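Local coordinates for protein RNA-directed RNA polymerase (Infectious pancreatic necrosis virus, PDB 3ZED) that probably copies the viral RNA genome as an RNA-dependent RNA polymerase that occurs both free and covalently attached to the genomic RNA, at residues B[370-375]-B[391-396]; B[265-270]-B[329-334]; B[110-115]-B[312-317]. All blocks are in the same frame, centred on the assembly; numbering follows the deposited sequence.

Contact 1: B[370-375]-B[391-396]; sequences TIIRDS and YILQDN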
loop_
_atom_site.group_PDB
_atom_site.type_symbol
_atom_site.label_atom_id
_atom_site.label_comp_id
_atom_site.label_asym_id
_atom_site.label_seq_id
_atom_site.Cartn_x
_atom_site.Cartn_y
_atom_site.Cartn_z
ATOM N N THR B 370 -7.742 19.587 16.066
ATOM C CA THR B 370 -8.975 19.803 16.834
ATOM C C THR B 370 -9.285 18.526 17.644
ATOM O O THR B 370 -9.554 18.615 18.833
ATOM C CB THR B 370 -10.138 20.213 15.898
ATOM O OG1 THR B 370 -9.804 21.457 15.288
ATOM C CG2 THR B 370 -11.469 20.377 16.634
ATOM N N ILE B 371 -9.200 17.345 17.002
ATOM C CA ILE B 371 -9.451 16.051 17.649
ATOM C C ILE B 371 -8.428 15.855 18.790
ATOM O O ILE B 371 -8.841 15.509 19.898
ATOM C CB ILE B 371 -9.465 14.874 16.624
ATOM C CG1 ILE B 371 -10.745 14.937 15.743
ATOM C CG2 ILE B 371 -9.386 13.513 17.336
ATOM C CD1 ILE B 371 -10.563 14.358 14.335
ATOM N N ILE B 372 -7.132 16.150 18.541
ATOM C CA ILE B 372 -6.058 16.033 19.538
ATOM C C ILE B 372 -6.302 16.989 20.723
ATOM O O ILE B 372 -6.236 16.554 21.877
ATOM C CB ILE B 372 -4.652 16.239 18.897
ATOM C CG1 ILE B 372 -4.262 15.011 18.020
ATOM C CG2 ILE B 372 -3.562 16.552 19.962
ATOM C CD1 ILE B 372 -2.987 15.225 17.120
ATOM N N ARG B 373 -6.598 18.268 20.437
ATOM C CA ARG B 373 -6.823 19.298 21.463
ATOM C C ARG B 373 -8.030 18.963 22.343
ATOM O O ARG B 373 -7.926 19.091 23.565
ATOM C CB ARG B 373 -6.961 20.699 20.841
ATOM C CG ARG B 373 -5.599 21.284 20.401
ATOM C CD ARG B 373 -5.739 22.658 19.768
ATOM N NE ARG B 373 -6.105 22.561 18.351
ATOM C CZ ARG B 373 -6.412 23.592 17.562
ATOM N NH1 ARG B 373 -6.418 24.834 18.045
ATOM N NH2 ARG B 373 -6.723 23.388 16.285
ATOM N N ASP B 374 -9.142 18.486 21.744
ATOM C CA ASP B 374 -10.335 18.089 22.492
ATOM C C ASP B 374 -10.018 16.899 23.410
ATOM O O ASP B 374 -10.462 16.890 24.559
ATOM C CB ASP B 374 -11.527 17.774 21.547
ATOM C CG ASP B 374 -12.106 18.974 20.789
ATOM O OD1 ASP B 374 -11.565 20.108 20.947
ATOM O OD2 ASP B 374 -13.080 18.781 20.023
ATOM N N SER B 375 -9.203 15.943 22.933
ATOM C CA SER B 375 -8.792 14.791 23.723
ATOM C C SER B 375 -8.019 15.233 24.958
ATOM O O SER B 375 -8.343 14.794 26.068
ATOM C CB SER B 375 -7.954 13.824 22.890
ATOM O OG SER B 375 -8.801 13.057 22.051
ATOM N N TYR B 391 -0.682 5.537 15.906
ATOM C CA TYR B 391 -0.475 6.782 16.637
ATOM C C TYR B 391 -1.261 6.692 17.910
ATOM O O TYR B 391 -2.449 6.380 17.860
ATOM C CB TYR B 391 -0.891 8.006 15.803
ATOM C CG TYR B 391 -0.105 8.100 14.515
ATOM C CD1 TYR B 391 1.183 8.643 14.496
ATOM C CD2 TYR B 391 -0.610 7.571 13.326
ATOM C CE1 TYR B 391 1.926 8.694 13.320
ATOM C CE2 TYR B 391 0.122 7.633 12.140
ATOM C CZ TYR B 391 1.392 8.186 12.145
ATOM O OH TYR B 391 2.112 8.232 10.985
ATOM N N ILE B 392 -0.588 6.911 19.056
ATOM C CA ILE B 392 -1.214 6.878 20.370
ATOM C C ILE B 392 -0.965 8.192 21.108
ATOM O O ILE B 392 0.175 8.650 21.240
ATOM C CB ILE B 392 -0.767 5.641 21.214
ATOM C CG1 ILE B 392 -1.400 4.346 20.673
ATOM C CG2 ILE B 392 -1.080 5.816 22.726
ATOM C CD1 ILE B 392 -0.745 3.052 21.155
ATOM N N LEU B 393 -2.053 8.765 21.618
ATOM C CA LEU B 393 -2.039 9.934 22.483
ATOM C C LEU B 393 -2.451 9.459 23.876
ATOM O O LEU B 393 -3.595 9.068 24.071
ATOM C CB LEU B 393 -2.994 11.025 21.949
ATOM C CG LEU B 393 -2.950 12.439 22.586
ATOM C CD1 LEU B 393 -3.816 13.392 21.805
ATOM C CD2 LEU B 393 -3.492 12.454 24.015
ATOM N N GLN B 394 -1.511 9.449 24.823
ATOM C CA GLN B 394 -1.766 9.123 26.227
ATOM C C GLN B 394 -0.701 9.768 27.098
ATOM O O GLN B 394 0.423 9.973 26.628
ATOM C CB GLN B 394 -1.886 7.607 26.491
ATOM C CG GLN B 394 -0.594 6.807 26.578
ATOM C CD GLN B 394 -0.916 5.365 26.856
ATOM O OE1 GLN B 394 -1.094 4.575 25.939
ATOM N NE2 GLN B 394 -1.044 4.996 28.125
ATOM N N ASP B 395 -1.082 10.131 28.346
ATOM C CA ASP B 395 -0.232 10.751 29.368
ATOM C C ASP B 395 0.482 12.019 28.836
ATOM O O ASP B 395 1.710 12.166 28.973
ATOM C CB ASP B 395 0.785 9.729 29.921
ATOM C CG ASP B 395 0.159 8.458 30.463
ATOM O OD1 ASP B 395 -0.784 8.561 31.277
ATOM O OD2 ASP B 395 0.608 7.364 30.068
ATOM N N ASN B 396 -0.313 12.930 28.212
ATOM C CA ASN B 396 0.147 14.195 27.620
ATOM C C ASN B 396 1.359 13.966 26.676
ATOM O O ASN B 396 2.281 14.793 26.613
ATOM C CB ASN B 396 0.479 15.222 28.726
ATOM C CG ASN B 396 0.632 16.633 28.213
ATOM O OD1 ASN B 396 -0.064 17.062 27.287
ATOM N ND2 ASN B 396 1.582 17.370 28.774
#
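Ile-372, on a helical turn, faces Leu-393, on a beta strand, and their CA atoms lie 7.9 Å apart. No hydrogen bond joins residues 370-375 to 391-396. The contact is apolar and buried. Leu-393 carries the strand side of it with one methyl, CD1. Leu-393 CD1 approaches Ile-372 CG2 to 3.7 Å. Leu-393 CD1 is also 4.1 Å from Ile-372 CG1, so it meets both branches near their fork at CB. Leu-393 has CG anti to its backbone N (chi1 -170°), and this extended arm spans the gap to the helix. One turn on, CB of Ser-375 flanks the same methyl at 4.3 Å from Leu-393 CD1. The hydroxyl of Ser-375 turns back to its own helix, where OG gives a weak hydrogen bond to Ile-371 O. The strand is part of an antiparallel sheet in the palm region, and helix 364-377 packs against that sheet. Leu-382 of the adjacent strand 382-386 touches both Ser-375 and Leu-393. Trp-398 of strand 397-403 borders Ile-372, and helix 524-533 adds Ile-528 against Ile-372 and Leu-524 against Leu-393.

Contact 2: B[265-270]-B[329-334]; sequences VLADSF and HLLLSM
Leu-331 reaches over to helix 260-278 and lays its branch point against the methyl of Ala-267. Leu-331 CG lies 4.1 Å from Ala-267 CB. Leu-331 CD2 rests 4.0 Å from Ala-267 O, a van der Waals contact. The other methyl goes to Phe-270, where Leu-331 CD1 stops 3.8 Å from Phe-270 CD2. It meets the ring at its edge, near the ring plane, and does not lie over a face. With chi1 at -178° the Phe-270 ring swings away from its own backbone N and comes to the Leu-331 methyl one turn beyond Ala-267. Leu-330 adds a looser touch, with Leu-330 CD2 at 4.3 Å from Ala-267 CB.

This is a crossing of two helices in the palm region of the birnavirus polymerase. The axes of the two segments pass 10.2 Å apart at a crossing angle of -64°. With so steep a crossing the meeting is short and centres on Ala-267 and Leu-331, whose CA atoms lie 6.8 Å apart. All four touching residues are buried, and no hydrogen bond crosses between the helices. The probable GTP-binding segment is near: Leu-266 touches its Tyr-251, whose side chain is about 10 Å from that of Ala-267.

The serines keep to their own helices. Ser-269 OG donates to Val-265 O, and Ser-333 OG to His-329 O. Each carbonyl also accepts the serine backbone N-H, from the opposite face of its plane. Helix 438-452 packs beside the crossing: Trp-440 and Phe-443 touch Leu-331, and Met-451 touches Phe-270. Phe-294 makes an edge-to-face contact with the Phe-270 ring.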
loop_
_atom_site.group_PDB
_atom_site.type_symbol
_atom_site.label_atom_id
_atom_site.label_comp_id
_atom_site.label_asym_id
_atom_site.label_seq_id
_atom_site.Cartn_x
_atom_site.Cartn_y
_atom_site.Cartn_z
ATOM N N VAL B 265 -6.582 -13.470 -20.412
ATOM C CA VAL B 265 -6.575 -14.886 -20.771
ATOM C C VAL B 265 -6.139 -15.718 -19.546
ATOM O O VAL B 265 -6.843 -16.661 -19.181
ATOM C CB VAL B 265 -5.702 -15.180 -22.038
ATOM C CG1 VAL B 265 -5.483 -16.681 -22.243
ATOM C CG2 VAL B 265 -6.312 -14.565 -23.292
ATOM N N LEU B 266 -5.016 -15.350 -18.903
ATOM C CA LEU B 266 -4.477 -16.087 -17.757
ATOM C C LEU B 266 -5.376 -15.993 -16.520
ATOM O O LEU B 266 -5.621 -17.030 -15.895
ATOM C CB LEU B 266 -3.052 -15.617 -17.421
ATOM C CG LEU B 266 -1.945 -15.988 -18.421
ATOM C CD1 LEU B 266 -0.606 -15.507 -17.925
ATOM C CD2 LEU B 266 -1.896 -17.528 -18.702
ATOM N N ALA B 267 -5.868 -14.770 -16.173
ATOM C CA ALA B 267 -6.761 -14.562 -15.023
ATOM C C ALA B 267 -8.085 -15.298 -15.238
ATOM O O ALA B 267 -8.537 -15.965 -14.312
ATOM C CB ALA B 267 -7.003 -13.084 -14.770
ATOM N N ASP B 268 -8.652 -15.257 -16.473
ATOM C CA ASP B 268 -9.873 -15.983 -16.835
ATOM C C ASP B 268 -9.714 -17.482 -16.628
ATOM O O ASP B 268 -10.551 -18.112 -15.981
ATOM C CB ASP B 268 -10.237 -15.756 -18.319
ATOM C CG ASP B 268 -10.988 -14.493 -18.681
ATOM O OD1 ASP B 268 -10.908 -13.504 -17.911
ATOM O OD2 ASP B 268 -11.600 -14.466 -19.768
ATOM N N SER B 269 -8.642 -18.051 -17.207
ATOM C CA SER B 269 -8.362 -19.486 -17.170
ATOM C C SER B 269 -8.118 -19.971 -15.750
ATOM O O SER B 269 -8.600 -21.042 -15.406
ATOM C CB SER B 269 -7.167 -19.828 -18.056
ATOM O OG SER B 269 -7.381 -19.430 -19.400
ATOM N N PHE B 270 -7.412 -19.177 -14.922
ATOM C CA PHE B 270 -7.127 -19.574 -13.550
ATOM C C PHE B 270 -8.403 -19.668 -12.705
ATOM O O PHE B 270 -8.600 -20.691 -12.060
ATOM C CB PHE B 270 -6.108 -18.625 -12.877
ATOM C CG PHE B 270 -5.745 -19.042 -11.471
ATOM C CD1 PHE B 270 -5.045 -20.225 -11.235
ATOM C CD2 PHE B 270 -6.126 -18.266 -10.378
ATOM C CE1 PHE B 270 -4.711 -20.614 -9.930
ATOM C CE2 PHE B 270 -5.793 -18.653 -9.068
ATOM C CZ PHE B 270 -5.088 -19.823 -8.854
ATOM N N HIS B 329 -2.736 -9.904 -9.452
ATOM C CA HIS B 329 -3.061 -8.534 -9.037
ATOM C C HIS B 329 -4.501 -8.165 -9.448
ATOM O O HIS B 329 -5.228 -7.587 -8.646
ATOM C CB HIS B 329 -2.058 -7.528 -9.630
ATOM C CG HIS B 329 -2.384 -6.117 -9.267
ATOM N ND1 HIS B 329 -2.189 -5.645 -7.975
ATOM C CD2 HIS B 329 -2.941 -5.134 -10.013
ATOM C CE1 HIS B 329 -2.616 -4.395 -7.982
ATOM N NE2 HIS B 329 -3.062 -4.037 -9.184
ATOM N N LEU B 330 -4.907 -8.534 -10.676
ATOM C CA LEU B 330 -6.226 -8.258 -11.240
ATOM C C LEU B 330 -7.336 -8.969 -10.433
ATOM O O LEU B 330 -8.315 -8.332 -10.049
ATOM C CB LEU B 330 -6.228 -8.707 -12.719
ATOM C CG LEU B 330 -7.368 -8.254 -13.651
ATOM C CD1 LEU B 330 -7.514 -6.704 -13.687
ATOM C CD2 LEU B 330 -7.150 -8.807 -15.053
ATOM N N LEU B 331 -7.152 -10.268 -10.130
ATOM C CA LEU B 331 -8.115 -11.080 -9.362
ATOM C C LEU B 331 -8.261 -10.582 -7.907
ATOM O O LEU B 331 -9.382 -10.485 -7.413
ATOM C CB LEU B 331 -7.717 -12.564 -9.380
ATOM C CG LEU B 331 -7.779 -13.286 -10.733
ATOM C CD1 LEU B 331 -7.044 -14.633 -10.663
ATOM C CD2 LEU B 331 -9.219 -13.482 -11.208
ATOM N N LEU B 332 -7.145 -10.228 -7.251
ATOM C CA LEU B 332 -7.153 -9.697 -5.888
ATOM C C LEU B 332 -7.855 -8.330 -5.826
ATOM O O LEU B 332 -8.666 -8.093 -4.928
ATOM C CB LEU B 332 -5.704 -9.547 -5.331
ATOM C CG LEU B 332 -4.918 -10.808 -4.985
ATOM C CD1 LEU B 332 -3.546 -10.458 -4.512
ATOM C CD2 LEU B 332 -5.616 -11.635 -3.924
ATOM N N SER B 333 -7.528 -7.442 -6.788
ATOM C CA SER B 333 -8.044 -6.071 -6.881
ATOM C C SER B 333 -9.529 -6.057 -7.143
ATOM O O SER B 333 -10.185 -5.116 -6.705
ATOM C CB SER B 333 -7.301 -5.273 -7.948
ATOM O OG SER B 333 -5.941 -5.170 -7.571
ATOM N N MET B 334 -10.070 -7.105 -7.803
ATOM C CA MET B 334 -11.511 -7.245 -8.036
ATOM C C MET B 334 -12.276 -7.435 -6.692
ATOM O O MET B 334 -13.445 -7.091 -6.606
ATOM C CB MET B 334 -11.791 -8.416 -8.986
ATOM C CG MET B 334 -11.602 -8.061 -10.433
ATOM S SD MET B 334 -11.654 -9.497 -11.540
ATOM C CE MET B 334 -13.384 -9.932 -11.455
#

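Contact 3: B[110-115]-B[312-317]; sequences HKPDHD and VDWDKK
Trp-314 meets Pro-112 through CZ2 and CH2 of its six-membered ring. Pro-112, which follows a cis peptide bond, has CD 4.0 Å from Trp-314 CH2, about as close as it comes to CZ2. The proline carbonyl oxygen is nearer still, with Pro-112 O at 3.7 Å from Trp-314 CZ2. A chi1 of -170° turns the indole away from the nitrogen of its own residue and extends it from its loop toward the proline. This is the tight, buried part. Beside it a water completes the link. It donates to Pro-112 O at 2.7 Å and accepts from Trp-314 NE1 at 2.8 Å, lying in the plane of the indole. The carbonyl and the indole N-H are thus joined by a polar bridge, while no direct hydrogen bond spans the two loops.

The outer parts are looser and pair their charges locally. Lys-111 NZ bonds Asp-113 OD2 at 2.8 Å from above the carboxylate plane, and it also forms a salt bridge with Glu-116. In the other loop, exposed Lys-316 makes a salt bridge from NZ to Asp-313 OD1 at 3.2 Å.

Residues 312-317 lie in the connection of the hairpin formed by antiparallel strands 299-310 and 320-323. Strand 157-160 of the same mixed sheet lies alongside, with Gln-158 touching both Pro-112 and Trp-314. Phe-35 packs edge-to-face with the indole, and helix 164-179 borders the loop at Asp-315 and Lys-317.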
loop_
_atom_site.group_PDB
_atom_site.type_symbol
_atom_site.label_atom_id
_atom_site.label_comp_id
_atom_site.label_asym_id
_atom_site.label_seq_id
_atom_site.Cartn_x
_atom_site.Cartn_y
_atom_site.Cartn_z
ATOM N N HIS B 110 20.540 -1.944 -10.916
ATOM C CA HIS B 110 20.834 -1.301 -9.652
ATOM C C HIS B 110 21.609 -0.055 -10.000
ATOM O O HIS B 110 22.706 -0.155 -10.555
ATOM C CB HIS B 110 21.605 -2.272 -8.744
ATOM C CG HIS B 110 20.814 -3.490 -8.377
ATOM N ND1 HIS B 110 20.968 -4.684 -9.051
ATOM C CD2 HIS B 110 19.860 -3.648 -7.431
ATOM C CE1 HIS B 110 20.130 -5.535 -8.482
ATOM N NE2 HIS B 110 19.452 -4.964 -7.496
ATOM N N LYS B 111 20.993 1.126 -9.811
ATOM C CA LYS B 111 21.665 2.375 -10.165
ATOM C C LYS B 111 21.588 3.403 -9.019
ATOM O O LYS B 111 20.546 3.516 -8.383
ATOM C CB LYS B 111 21.107 2.990 -11.475
ATOM C CG LYS B 111 21.232 2.136 -12.737
ATOM C CD LYS B 111 22.677 1.938 -13.239
ATOM C CE LYS B 111 22.718 0.835 -14.273
ATOM N NZ LYS B 111 24.103 0.473 -14.634
ATOM N N PRO B 112 22.670 4.177 -8.763
ATOM C CA PRO B 112 23.990 4.087 -9.412
ATOM C C PRO B 112 24.689 2.786 -9.023
ATOM O O PRO B 112 24.254 2.105 -8.089
ATOM C CB PRO B 112 24.721 5.324 -8.879
ATOM C CG PRO B 112 24.092 5.597 -7.547
ATOM C CD PRO B 112 22.652 5.193 -7.692
ATOM N N ASP B 113 25.723 2.405 -9.776
ATOM C CA ASP B 113 26.529 1.228 -9.464
ATOM C C ASP B 113 28.010 1.592 -9.620
ATOM O O ASP B 113 28.331 2.752 -9.896
ATOM C CB ASP B 113 26.118 -0.027 -10.270
ATOM C CG ASP B 113 26.187 0.029 -11.787
ATOM O OD1 ASP B 113 27.104 0.695 -12.320
ATOM O OD2 ASP B 113 25.386 -0.674 -12.439
ATOM N N HIS B 114 28.910 0.624 -9.412
ATOM C CA HIS B 114 30.343 0.868 -9.500
ATOM C C HIS B 114 30.777 1.407 -10.874
ATOM O O HIS B 114 31.664 2.256 -10.926
ATOM C CB HIS B 114 31.130 -0.403 -9.167
ATOM C CG HIS B 114 32.591 -0.159 -8.961
ATOM N ND1 HIS B 114 33.069 0.441 -7.804
ATOM C CD2 HIS B 114 33.634 -0.407 -9.788
ATOM C CE1 HIS B 114 34.383 0.513 -7.956
ATOM N NE2 HIS B 114 34.768 0.020 -9.135
ATOM N N ASP B 115 30.137 0.949 -11.960
ATOM C CA ASP B 115 30.508 1.331 -13.314
ATOM C C ASP B 115 29.617 2.417 -13.943
ATOM O O ASP B 115 29.911 2.868 -15.053
ATOM C CB ASP B 115 30.521 0.084 -14.203
ATOM C CG ASP B 115 31.550 -0.947 -13.771
ATOM O OD1 ASP B 115 32.745 -0.584 -13.655
ATOM O OD2 ASP B 115 31.161 -2.106 -13.533
ATOM N N VAL B 312 26.515 4.318 3.674
ATOM C CA VAL B 312 27.229 3.358 4.523
ATOM C C VAL B 312 26.500 1.976 4.541
ATOM O O VAL B 312 27.175 0.957 4.654
ATOM C CB VAL B 312 27.470 3.966 5.941
ATOM C CG1 VAL B 312 27.541 2.910 7.035
ATOM C CG2 VAL B 312 28.748 4.807 5.945
ATOM N N ASP B 313 25.169 1.942 4.349
ATOM C CA ASP B 313 24.392 0.691 4.345
ATOM C C ASP B 313 23.842 0.342 2.964
ATOM O O ASP B 313 22.923 -0.476 2.877
ATOM C CB ASP B 313 23.230 0.752 5.359
ATOM C CG ASP B 313 23.640 1.113 6.778
ATOM O OD1 ASP B 313 24.683 0.599 7.247
ATOM O OD2 ASP B 313 22.925 1.924 7.413
ATOM N N TRP B 314 24.433 0.905 1.877
ATOM C CA TRP B 314 24.017 0.630 0.492
ATOM C C TRP B 314 23.921 -0.867 0.184
ATOM O O TRP B 314 22.964 -1.296 -0.467
ATOM C CB TRP B 314 25.008 1.271 -0.479
ATOM C CG TRP B 314 24.565 1.256 -1.913
ATOM C CD1 TRP B 314 25.078 0.491 -2.918
ATOM C CD2 TRP B 314 23.571 2.099 -2.515
ATOM N NE1 TRP B 314 24.446 0.777 -4.103
ATOM C CE2 TRP B 314 23.531 1.779 -3.894
ATOM C CE3 TRP B 314 22.690 3.075 -2.018
ATOM C CZ2 TRP B 314 22.664 2.424 -4.793
ATOM C CZ3 TRP B 314 21.811 3.691 -2.904
ATOM C CH2 TRP B 314 21.799 3.364 -4.273
ATOM N N ASP B 315 24.922 -1.654 0.625
ATOM C CA ASP B 315 24.963 -3.098 0.381
ATOM C C ASP B 315 24.374 -3.915 1.554
ATOM O O ASP B 315 24.437 -5.145 1.533
ATOM C CB ASP B 315 26.411 -3.543 0.074
ATOM C CG ASP B 315 26.994 -2.892 -1.174
ATOM O OD1 ASP B 315 26.308 -2.892 -2.221
ATOM O OD2 ASP B 315 28.135 -2.383 -1.103
ATOM N N LYS B 316 23.788 -3.245 2.549
ATOM C CA LYS B 316 23.212 -3.908 3.727
ATOM C C LYS B 316 21.693 -3.894 3.687
ATOM O O LYS B 316 21.067 -4.735 4.334
ATOM C CB LYS B 316 23.692 -3.233 5.033
ATOM C CG LYS B 316 25.180 -3.377 5.314
ATOM C CD LYS B 316 25.606 -2.492 6.479
ATOM C CE LYS B 316 27.076 -2.116 6.427
ATOM N NZ LYS B 316 27.410 -1.056 7.411
ATOM N N LYS B 317 21.094 -2.918 2.969
ATOM C CA LYS B 317 19.649 -2.784 2.932
ATOM C C LYS B 317 19.127 -2.091 1.663
ATOM O O LYS B 317 19.340 -0.898 1.456
ATOM C CB LYS B 317 19.165 -2.016 4.182
ATOM C CG LYS B 317 17.665 -1.804 4.279
ATOM C CD LYS B 317 17.359 -0.638 5.220
ATOM C CE LYS B 317 15.945 -0.134 5.085
ATOM N NZ LYS B 317 15.685 1.026 5.979
HETATM O O HOH W 1 24.326 -0.182 -6.696
#

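All three contacts fall in the palm region of the polymerase, yet none touches another. Contacts 1 and 2 are 43 Å apart between centres and lie on opposite sides of the chain's centre. Contact 3 is 41 Å from contact 1 and 36 Å from contact 2, again between centres. Along the chain, contacts 2 and 3 interleave: 110-115, 265-270, 312-317, then 329-334. Contact 1 opens only after both have closed. Its helix 364-377 is the next helix after 326-340 of contact 2. Contact 1 sets helix 364-377 on the antiparallel sheet, contact 3 borders the mixed sheet, and contact 2 joins two helices. Contact 1 joins near neighbours in sequence, while contacts 2 and 3 bring together segments 59 and 197 residues apart.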